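Local structure of glycoside Hydrolase Family 43_12 (Metagenome, 7JVH) at residues Pro199-Ile204 with Ile224-Thr229; Tyr464-Cys469 with Thr489-Arg494; Cys469-Thr474 with Ala545-Thr550. The protein is a family 43 glycoside hydrolase that probably releases xylose or arabinose units from plant cell-wall polysaccharides. One frame throughout, in Å; residues are numbered along the deposited sequence.

Contact 1. Residues Pro199-Ile204 with Ile224-Thr229; sequences PNHRCI and IVNGGT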
loop_
_atom_site.group_PDB
_atom_site.type_symbol
_atom_site.label_atom_id
_atom_site.label_comp_id
_atom_site.label_asym_id
_atom_site.label_seq_id
_atom_site.Cartn_x
_atom_site.Cartn_y
_atom_site.Cartn_z
ATOM N N PRO A 199 21.305 14.898 4.682
ATOM C CA PRO A 199 20.103 14.220 5.178
ATOM C C PRO A 199 20.044 12.683 5.009
ATOM O O PRO A 199 19.244 12.057 5.711
ATOM C CB PRO A 199 18.956 14.883 4.388
ATOM C CG PRO A 199 19.561 15.888 3.457
ATOM C CD PRO A 199 21.038 15.967 3.703
ATOM N N ASN A 200 20.833 12.099 4.100
ATOM C CA ASN A 200 20.804 10.635 3.913
ATOM C C ASN A 200 21.421 9.887 5.083
ATOM O O ASN A 200 21.124 8.720 5.299
ATOM C CB ASN A 200 21.491 10.181 2.602
ATOM C CG ASN A 200 20.726 10.585 1.358
ATOM O OD1 ASN A 200 19.532 10.867 1.404
ATOM N ND2 ASN A 200 21.428 10.630 0.238
ATOM N N HIS A 201 22.292 10.570 5.832
ATOM C CA HIS A 201 22.838 10.009 7.057
ATOM C C HIS A 201 21.710 9.856 8.088
ATOM O O HIS A 201 21.091 10.832 8.495
ATOM C CB HIS A 201 23.961 10.879 7.612
ATOM C CG HIS A 201 24.577 10.330 8.855
ATOM N ND1 HIS A 201 25.455 11.048 9.633
ATOM C CD2 HIS A 201 24.425 9.135 9.464
ATOM C CE1 HIS A 201 25.828 10.308 10.659
ATOM N NE2 HIS A 201 25.221 9.142 10.579
ATOM N N ARG A 202 21.447 8.602 8.472
ATOM C CA ARG A 202 20.435 8.262 9.450
ATOM C C ARG A 202 20.982 7.246 10.440
ATOM O O ARG A 202 22.112 6.760 10.288
ATOM C CB ARG A 202 19.203 7.707 8.728
ATOM C CG ARG A 202 18.442 8.746 7.911
ATOM C CD ARG A 202 17.967 9.998 8.640
ATOM N NE ARG A 202 16.715 9.771 9.358
ATOM C CZ ARG A 202 15.746 10.662 9.527
ATOM N NH1 ARG A 202 15.846 11.905 9.033
ATOM N NH2 ARG A 202 14.683 10.317 10.252
ATOM N N CYS A 203 20.174 6.946 11.463
ATOM C CA CYS A 203 20.581 6.139 12.609
ATOM C C CYS A 203 19.505 5.168 12.992
ATOM O O CYS A 203 18.326 5.431 12.773
ATOM C CB CYS A 203 20.804 7.043 13.840
ATOM S SG CYS A 203 22.224 8.109 13.703
ATOM N N ILE A 204 19.922 4.050 13.589
ATOM C CA ILE A 204 19.024 3.149 14.283
ATOM C C ILE A 204 19.212 3.362 15.784
ATOM O O ILE A 204 20.330 3.305 16.296
ATOM C CB ILE A 204 19.277 1.675 13.935
ATOM C CG1 ILE A 204 19.160 1.453 12.421
ATOM C CG2 ILE A 204 18.325 0.778 14.711
ATOM C CD1 ILE A 204 17.853 1.902 11.805
ATOM N N ILE A 224 22.403 2.317 18.102
ATOM C CA ILE A 224 22.999 0.988 17.893
ATOM C C ILE A 224 23.562 0.762 16.489
ATOM O O ILE A 224 24.424 -0.081 16.303
ATOM C CB ILE A 224 22.035 -0.158 18.273
ATOM C CG1 ILE A 224 20.646 0.055 17.681
ATOM C CG2 ILE A 224 21.944 -0.283 19.794
ATOM C CD1 ILE A 224 19.755 -1.148 17.873
ATOM N N VAL A 225 23.075 1.531 15.511
ATOM C CA VAL A 225 23.717 1.636 14.205
ATOM C C VAL A 225 23.763 3.087 13.777
ATOM O O VAL A 225 22.758 3.775 13.841
ATOM C CB VAL A 225 22.994 0.824 13.102
ATOM C CG1 VAL A 225 23.692 1.035 11.761
ATOM C CG2 VAL A 225 22.974 -0.655 13.453
ATOM N N ASN A 226 24.942 3.530 13.331
ATOM C CA ASN A 226 25.131 4.861 12.784
ATOM C C ASN A 226 25.441 4.831 11.285
ATOM O O ASN A 226 26.527 4.410 10.883
ATOM C CB ASN A 226 26.212 5.617 13.544
ATOM C CG ASN A 226 26.229 7.094 13.205
ATOM O OD1 ASN A 226 25.231 7.656 12.710
ATOM N ND2 ASN A 226 27.366 7.743 13.471
ATOM N N GLY A 227 24.468 5.265 10.467
ATOM C CA GLY A 227 24.631 5.334 9.028
ATOM C C GLY A 227 24.184 4.074 8.289
ATOM O O GLY A 227 23.273 4.132 7.445
ATOM N N GLY A 228 24.843 2.953 8.600
ATOM C CA GLY A 228 24.595 1.663 7.967
ATOM C C GLY A 228 25.665 0.632 8.290
ATOM O O GLY A 228 26.357 0.756 9.308
ATOM N N THR A 229 25.801 -0.376 7.419
ATOM C CA THR A 229 26.795 -1.453 7.577
ATOM C C THR A 229 28.248 -0.960 7.521
ATOM O O THR A 229 29.129 -1.539 8.144
ATOM C CB THR A 229 26.641 -2.558 6.510
ATOM O OG1 THR A 229 26.555 -1.949 5.219
ATOM C CG2 THR A 229 25.386 -3.383 6.763
#
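A classic beta bulge, Ile224 and Val225 both facing Ile204, marks the open end of a hairpin in the third blade of the five-bladed beta-propeller of family 43. Strand 203-210 runs antiparallel to strand 215-226, the last strand of this four-stranded blade. Ile204 O accepts from Ile224 N at 2.9 Å and, weakly, from Val225 N. In return Ile204 N donates to Val225 O at 2.9 Å. The side chains of Ile204 and Val225 lie alongside one another, CB to CB 3.9 Å, and Ile204 CG2 also rests on Ile224 CG1. Leu252 of the following blade touches all three residues.

One step along, Cys203 and Asn226 form a non-hydrogen-bonded pair on the other face of the sheet. Here His201 reaches in: with CG anti to the backbone N (chi1 -179°), its ring is carried over to the amide of Asn226. His201 NE2 donates to Asn226 OD1 at 2.6 Å, the oxygen sitting at the ring edge near its plane. Relative to the amide, the donor stands above the carbonyl plane, 39° out of it, and ring and amide planes are 34° apart. Cys203 SG lies 3.2 Å from the same Asn226 OD1. His201 ND1 is bonded to Leu196 N and the ring stacks with Tyr197, so both nitrogens are engaged, which should fix the rotation of the ring. A leucine here would probably leave Asn226 OD1 and Leu196 N without their mates and the amide free to turn.

Past the pair the chain leaves the strand at Gly227, where a side chain would be jammed against Asn226 O. Gly227 N donates to Arg202 O at 2.8 Å, and Gly227 CA sits 3.8 Å from His201 CD2.

Contact 2. Residues Tyr464-Cys469 with Thr489-Arg494; sequences YQNEAC and TVRPQR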
loop_
_atom_site.group_PDB
_atom_site.type_symbol
_atom_site.label_atom_id
_atom_site.label_comp_id
_atom_site.label_asym_id
_atom_site.label_seq_id
_atom_site.Cartn_x
_atom_site.Cartn_y
_atom_site.Cartn_z
ATOM N N TYR A 464 -6.344 7.766 -10.586
ATOM C CA TYR A 464 -5.839 8.714 -9.598
ATOM C C TYR A 464 -4.473 8.299 -9.056
ATOM O O TYR A 464 -4.333 7.227 -8.476
ATOM C CB TYR A 464 -6.820 8.745 -8.423
ATOM C CG TYR A 464 -6.608 9.838 -7.396
ATOM C CD1 TYR A 464 -5.742 9.660 -6.309
ATOM C CD2 TYR A 464 -7.333 11.027 -7.462
ATOM C CE1 TYR A 464 -5.575 10.658 -5.359
ATOM C CE2 TYR A 464 -7.196 12.009 -6.499
ATOM C CZ TYR A 464 -6.300 11.823 -5.455
ATOM O OH TYR A 464 -6.087 12.786 -4.480
ATOM N N GLN A 465 -3.474 9.171 -9.224
ATOM C CA GLN A 465 -2.180 9.057 -8.545
ATOM C C GLN A 465 -2.177 10.012 -7.344
ATOM O O GLN A 465 -2.004 9.590 -6.196
ATOM C CB GLN A 465 -1.046 9.365 -9.519
ATOM C CG GLN A 465 0.361 9.482 -8.935
ATOM C CD GLN A 465 0.744 8.343 -7.990
ATOM O OE1 GLN A 465 1.050 8.613 -6.840
ATOM N NE2 GLN A 465 0.721 7.087 -8.455
ATOM N N ASN A 466 -2.394 11.299 -7.620
ATOM C CA ASN A 466 -2.687 12.288 -6.585
ATOM C C ASN A 466 -3.669 13.356 -7.091
ATOM O O ASN A 466 -4.075 13.355 -8.269
ATOM C CB ASN A 466 -1.395 12.898 -5.984
ATOM C CG ASN A 466 -0.645 13.786 -6.931
ATOM O OD1 ASN A 466 -1.210 14.678 -7.563
ATOM N ND2 ASN A 466 0.656 13.561 -7.017
ATOM N N GLU A 467 -4.054 14.258 -6.187
ATOM C CA GLU A 467 -5.058 15.279 -6.454
ATOM C C GLU A 467 -4.781 16.116 -7.724
ATOM O O GLU A 467 -5.696 16.697 -8.291
ATOM C CB GLU A 467 -5.225 16.209 -5.255
ATOM C CG GLU A 467 -3.930 16.906 -4.800
ATOM C CD GLU A 467 -3.104 16.126 -3.781
ATOM O OE1 GLU A 467 -3.524 15.055 -3.311
ATOM O OE2 GLU A 467 -2.045 16.625 -3.411
ATOM N N ALA A 468 -3.519 16.167 -8.157
ATOM C CA ALA A 468 -3.091 16.928 -9.334
ATOM C C ALA A 468 -2.477 16.042 -10.420
ATOM O O ALA A 468 -1.855 16.531 -11.361
ATOM C CB ALA A 468 -2.094 18.013 -8.920
ATOM N N CYS A 469 -2.660 14.725 -10.273
ATOM C CA CYS A 469 -2.182 13.726 -11.220
ATOM C C CYS A 469 -3.272 12.684 -11.342
ATOM O O CYS A 469 -3.228 11.629 -10.689
ATOM C CB CYS A 469 -0.867 13.123 -10.721
ATOM S SG CYS A 469 0.577 14.169 -11.068
ATOM N N THR A 489 -5.588 16.348 -15.014
ATOM C CA THR A 489 -4.809 17.289 -14.226
ATOM C C THR A 489 -3.436 16.670 -14.080
ATOM O O THR A 489 -3.319 15.548 -13.614
ATOM C CB THR A 489 -5.428 17.540 -12.840
ATOM O OG1 THR A 489 -6.775 18.021 -12.997
ATOM C CG2 THR A 489 -4.619 18.596 -12.059
ATOM N N VAL A 490 -2.405 17.417 -14.486
ATOM C CA VAL A 490 -1.025 16.954 -14.536
ATOM C C VAL A 490 -0.113 17.880 -13.717
ATOM O O VAL A 490 -0.029 19.069 -14.012
ATOM C CB VAL A 490 -0.528 16.936 -15.996
ATOM C CG1 VAL A 490 0.846 16.271 -16.078
ATOM C CG2 VAL A 490 -1.539 16.232 -16.909
ATOM N N ARG A 491 0.565 17.327 -12.700
ATOM C CA ARG A 491 1.568 18.065 -11.905
ATOM C C ARG A 491 2.798 17.219 -11.586
ATOM O O ARG A 491 2.761 16.382 -10.683
ATOM C CB ARG A 491 0.980 18.591 -10.586
ATOM C CG ARG A 491 1.980 19.439 -9.764
ATOM C CD ARG A 491 1.440 19.842 -8.402
ATOM N NE ARG A 491 1.181 18.672 -7.594
ATOM C CZ ARG A 491 0.374 18.611 -6.534
ATOM N NH1 ARG A 491 -0.275 19.690 -6.096
ATOM N NH2 ARG A 491 0.222 17.423 -5.927
ATOM N N PRO A 492 3.936 17.417 -12.290
ATOM C CA PRO A 492 5.181 16.738 -11.921
ATOM C C PRO A 492 5.707 17.163 -10.541
ATOM O O PRO A 492 5.412 18.263 -10.077
ATOM C CB PRO A 492 6.159 17.159 -13.028
ATOM C CG PRO A 492 5.568 18.356 -13.670
ATOM C CD PRO A 492 4.079 18.285 -13.471
ATOM N N GLN A 493 6.462 16.263 -9.905
ATOM C CA GLN A 493 7.061 16.437 -8.584
ATOM C C GLN A 493 7.343 17.865 -8.125
ATOM O O GLN A 493 6.817 18.317 -7.102
ATOM C CB GLN A 493 8.396 15.692 -8.555
ATOM C CG GLN A 493 8.273 14.273 -8.067
ATOM C CD GLN A 493 9.609 13.603 -7.950
ATOM O OE1 GLN A 493 10.129 13.426 -6.840
ATOM N NE2 GLN A 493 10.190 13.240 -9.089
ATOM N N ARG A 494 8.206 18.553 -8.880
ATOM C CA ARG A 494 8.845 19.790 -8.454
ATOM C C ARG A 494 8.051 21.062 -8.771
ATOM O O ARG A 494 8.478 22.155 -8.409
ATOM C CB ARG A 494 10.242 19.869 -9.097
ATOM C CG ARG A 494 11.186 18.772 -8.613
ATOM C CD ARG A 494 11.558 19.051 -7.168
ATOM N NE ARG A 494 12.476 18.057 -6.612
ATOM C CZ ARG A 494 12.107 16.852 -6.168
ATOM N NH1 ARG A 494 10.827 16.470 -6.206
ATOM N NH2 ARG A 494 13.024 16.015 -5.675
#
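Arg491 leaves its backbone fully extended through chi1 and chi2, then bends at chi3 (62°), which folds its guanidinium back over Ala468. The methyl CB of Ala468 sits under the centre of one face, 3.5 Å from Arg491 CZ, and presses equally on Arg491 CB. At the edge of the guanidinium, near its plane, Glu467 OE2 meets Arg491 NH2 at 3.5 Å in a salt bridge whose hydrogen bond is long and weak, though nearly straight. The carboxylate is turned 79° from the guanidinium, and its other oxygen, OE1, has a second partner in Arg401.

Within 464-469, residues Asn466 to Cys469 make a type I turn, entered through a classic bulge in which Gln465 N and Asn466 N both donate to Cys469 O. Asn466 OD1 accepts from Ala468 N at 2.8 Å in its carbonyl plane, an Asx turn, which probably steadies the backbone that presents the Ala468 methyl. At the backbone, Arg491 N donates to Cys469 SG at 3.6 Å, and Thr489 CG2 packs 3.5 Å from Ala468 CA.

The turn links two inner strands, 458-464 and 469-477, at one end of the six-stranded sheet of the C-terminal concanavalin A-like beta-sandwich, and 489-494 continues from the neighbouring strand 482-489. Phe498 packs on Ala468, Thr489 and Arg491, while helix 550-553 places Ala553 against Asn466 and Cys469 and Phe552 against Val490 and Pro492.

Contact 3. Residues Cys469-Thr474 with Ala545-Thr550; sequences CNYVLT and AAVLST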
loop_
_atom_site.group_PDB
_atom_site.type_symbol
_atom_site.label_atom_id
_atom_site.label_comp_id
_atom_site.label_asym_id
_atom_site.label_seq_id
_atom_site.Cartn_x
_atom_site.Cartn_y
_atom_site.Cartn_z
ATOM N N CYS A 469 -2.660 14.725 -10.273
ATOM C CA CYS A 469 -2.182 13.726 -11.220
ATOM C C CYS A 469 -3.272 12.684 -11.342
ATOM O O CYS A 469 -3.228 11.629 -10.689
ATOM C CB CYS A 469 -0.867 13.123 -10.721
ATOM S SG CYS A 469 0.577 14.169 -11.068
ATOM N N ASN A 470 -4.276 13.002 -12.171
ATOM C CA ASN A 470 -5.432 12.143 -12.355
ATOM C C ASN A 470 -6.127 12.331 -13.692
ATOM O O ASN A 470 -5.975 13.374 -14.340
ATOM C CB ASN A 470 -6.426 12.329 -11.207
ATOM C CG ASN A 470 -6.916 13.766 -11.068
ATOM O OD1 ASN A 470 -7.720 14.244 -11.872
ATOM N ND2 ASN A 470 -6.455 14.450 -10.021
ATOM N N TYR A 471 -6.862 11.289 -14.103
ATOM C CA TYR A 471 -7.736 11.299 -15.268
ATOM C C TYR A 471 -9.149 10.983 -14.807
ATOM O O TYR A 471 -9.356 10.055 -14.034
ATOM C CB TYR A 471 -7.296 10.252 -16.280
ATOM C CG TYR A 471 -5.916 10.464 -16.852
ATOM C CD1 TYR A 471 -5.531 11.699 -17.336
ATOM C CD2 TYR A 471 -5.016 9.413 -16.954
ATOM C CE1 TYR A 471 -4.265 11.901 -17.868
ATOM C CE2 TYR A 471 -3.752 9.610 -17.485
ATOM C CZ TYR A 471 -3.391 10.863 -17.941
ATOM O OH TYR A 471 -2.153 11.072 -18.494
ATOM N N VAL A 472 -10.115 11.779 -15.276
ATOM C CA VAL A 472 -11.507 11.676 -14.847
ATOM C C VAL A 472 -12.439 11.770 -16.058
ATOM O O VAL A 472 -12.285 12.660 -16.895
ATOM C CB VAL A 472 -11.871 12.785 -13.856
ATOM C CG1 VAL A 472 -13.252 12.534 -13.277
ATOM C CG2 VAL A 472 -10.853 12.878 -12.754
ATOM N N LEU A 473 -13.389 10.827 -16.137
ATOM C CA LEU A 473 -14.454 10.806 -17.133
ATOM C C LEU A 473 -15.769 10.815 -16.381
ATOM O O LEU A 473 -16.048 9.910 -15.610
ATOM C CB LEU A 473 -14.362 9.549 -17.991
ATOM C CG LEU A 473 -15.450 9.327 -19.062
ATOM C CD1 LEU A 473 -15.304 10.305 -20.227
ATOM C CD2 LEU A 473 -15.413 7.897 -19.583
ATOM N N THR A 474 -16.574 11.855 -16.601
ATOM C CA THR A 474 -17.816 12.070 -15.874
ATOM C C THR A 474 -18.971 12.382 -16.835
ATOM O O THR A 474 -18.789 13.084 -17.843
ATOM C CB THR A 474 -17.687 13.245 -14.874
ATOM O OG1 THR A 474 -17.249 14.411 -15.574
ATOM C CG2 THR A 474 -16.679 12.955 -13.780
ATOM N N ALA A 545 0.585 7.321 -19.644
ATOM C CA ALA A 545 0.519 6.563 -18.397
ATOM C C ALA A 545 1.517 7.081 -17.355
ATOM O O ALA A 545 1.333 6.875 -16.157
ATOM C CB ALA A 545 0.771 5.075 -18.676
ATOM N N ALA A 546 2.589 7.714 -17.834
ATOM C CA ALA A 546 3.668 8.224 -16.976
ATOM C C ALA A 546 3.134 9.229 -15.932
ATOM O O ALA A 546 3.627 9.253 -14.814
ATOM C CB ALA A 546 4.761 8.867 -17.814
ATOM N N VAL A 547 2.105 10.006 -16.320
ATOM C CA VAL A 547 1.448 10.989 -15.457
ATOM C C VAL A 547 1.000 10.427 -14.088
ATOM O O VAL A 547 0.994 11.165 -13.086
ATOM C CB VAL A 547 0.229 11.646 -16.177
ATOM C CG1 VAL A 547 -0.637 12.440 -15.210
ATOM C CG2 VAL A 547 0.684 12.572 -17.306
ATOM N N LEU A 548 0.627 9.143 -14.047
ATOM C CA LEU A 548 0.152 8.486 -12.821
ATOM C C LEU A 548 1.228 7.638 -12.124
ATOM O O LEU A 548 0.940 6.882 -11.185
ATOM C CB LEU A 548 -1.090 7.633 -13.110
ATOM C CG LEU A 548 -2.227 8.374 -13.822
ATOM C CD1 LEU A 548 -3.443 7.477 -14.025
ATOM C CD2 LEU A 548 -2.608 9.625 -13.032
ATOM N N SER A 549 2.477 7.784 -12.575
ATOM C CA SER A 549 3.605 7.118 -11.963
ATOM C C SER A 549 4.168 7.900 -10.772
ATOM O O SER A 549 4.163 9.151 -10.738
ATOM C CB SER A 549 4.718 6.914 -12.988
ATOM O OG SER A 549 5.329 8.148 -13.352
ATOM N N THR A 550 4.658 7.138 -9.790
ATOM C CA THR A 550 5.546 7.617 -8.754
ATOM C C THR A 550 6.703 8.420 -9.344
ATOM O O THR A 550 7.061 9.467 -8.822
ATOM C CB THR A 550 6.050 6.435 -7.930
ATOM O OG1 THR A 550 4.968 5.988 -7.088
ATOM C CG2 THR A 550 7.262 6.809 -7.092
#
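Cys469 and Leu548 bring the two backbones to 6.0 Å between their CA atoms, the start of strand 469-477 facing a short 3-10 turn at Ala546-Val547, with no hydrogen bond across. Leu548 does the reaching: its CG stands anti to the carbonyl carbon (chi1 -53°), and chi2 (-178°) carries CD1 on in extension toward Tyr471, while CD2 branches off to the backbone at Cys469. Leu548 CD2 lies 3.1 Å from Cys469 O, a close approach for a methyl. Leu548 CD1 comes obliquely to the Tyr471 ring, 3.8 Å from Tyr471 CD2.

The contact lies at one end of the concanavalin A-like beta-sandwich, where the turn after strand 536-544 of one sheet meets strand 469-477 of the other. Phe528 and Leu543 of the first of these sheets also touch Tyr471. The phenol oxygen crosses over to the turn, Tyr471 OH lying 3.4 Å from both CB and CG2 of Val547, and it is bonded to Asp544 O just before the segment. Cys469 CB adds a contact of 3.6 Å to Val547 O. Beyond the turn, Ser549 N-caps helix 550-553 through Phe552 N, and Asn331 of the propeller donates to Ala545 O.

Contact 1 comes first along the chain and lies in the family 43 propeller; contacts 2 and 3 follow in the C-terminal concanavalin A-like domain. The centre of contact 1 is about 32 Å from that of contact 2 and about 36 Å from that of contact 3, with no touch to either. Contacts 2 and 3 are only about 7 Å apart, centre to centre: they share Cys469, their segments alternate along the chain, and Gln465 NE2 lies 2.7 Å from Leu548 O, a probable hydrogen bond. They thus form one continuous cluster beside helix 550-553, at the end of the sandwich that Ile117 and Asn331 of the propeller reach, where the two domains meet.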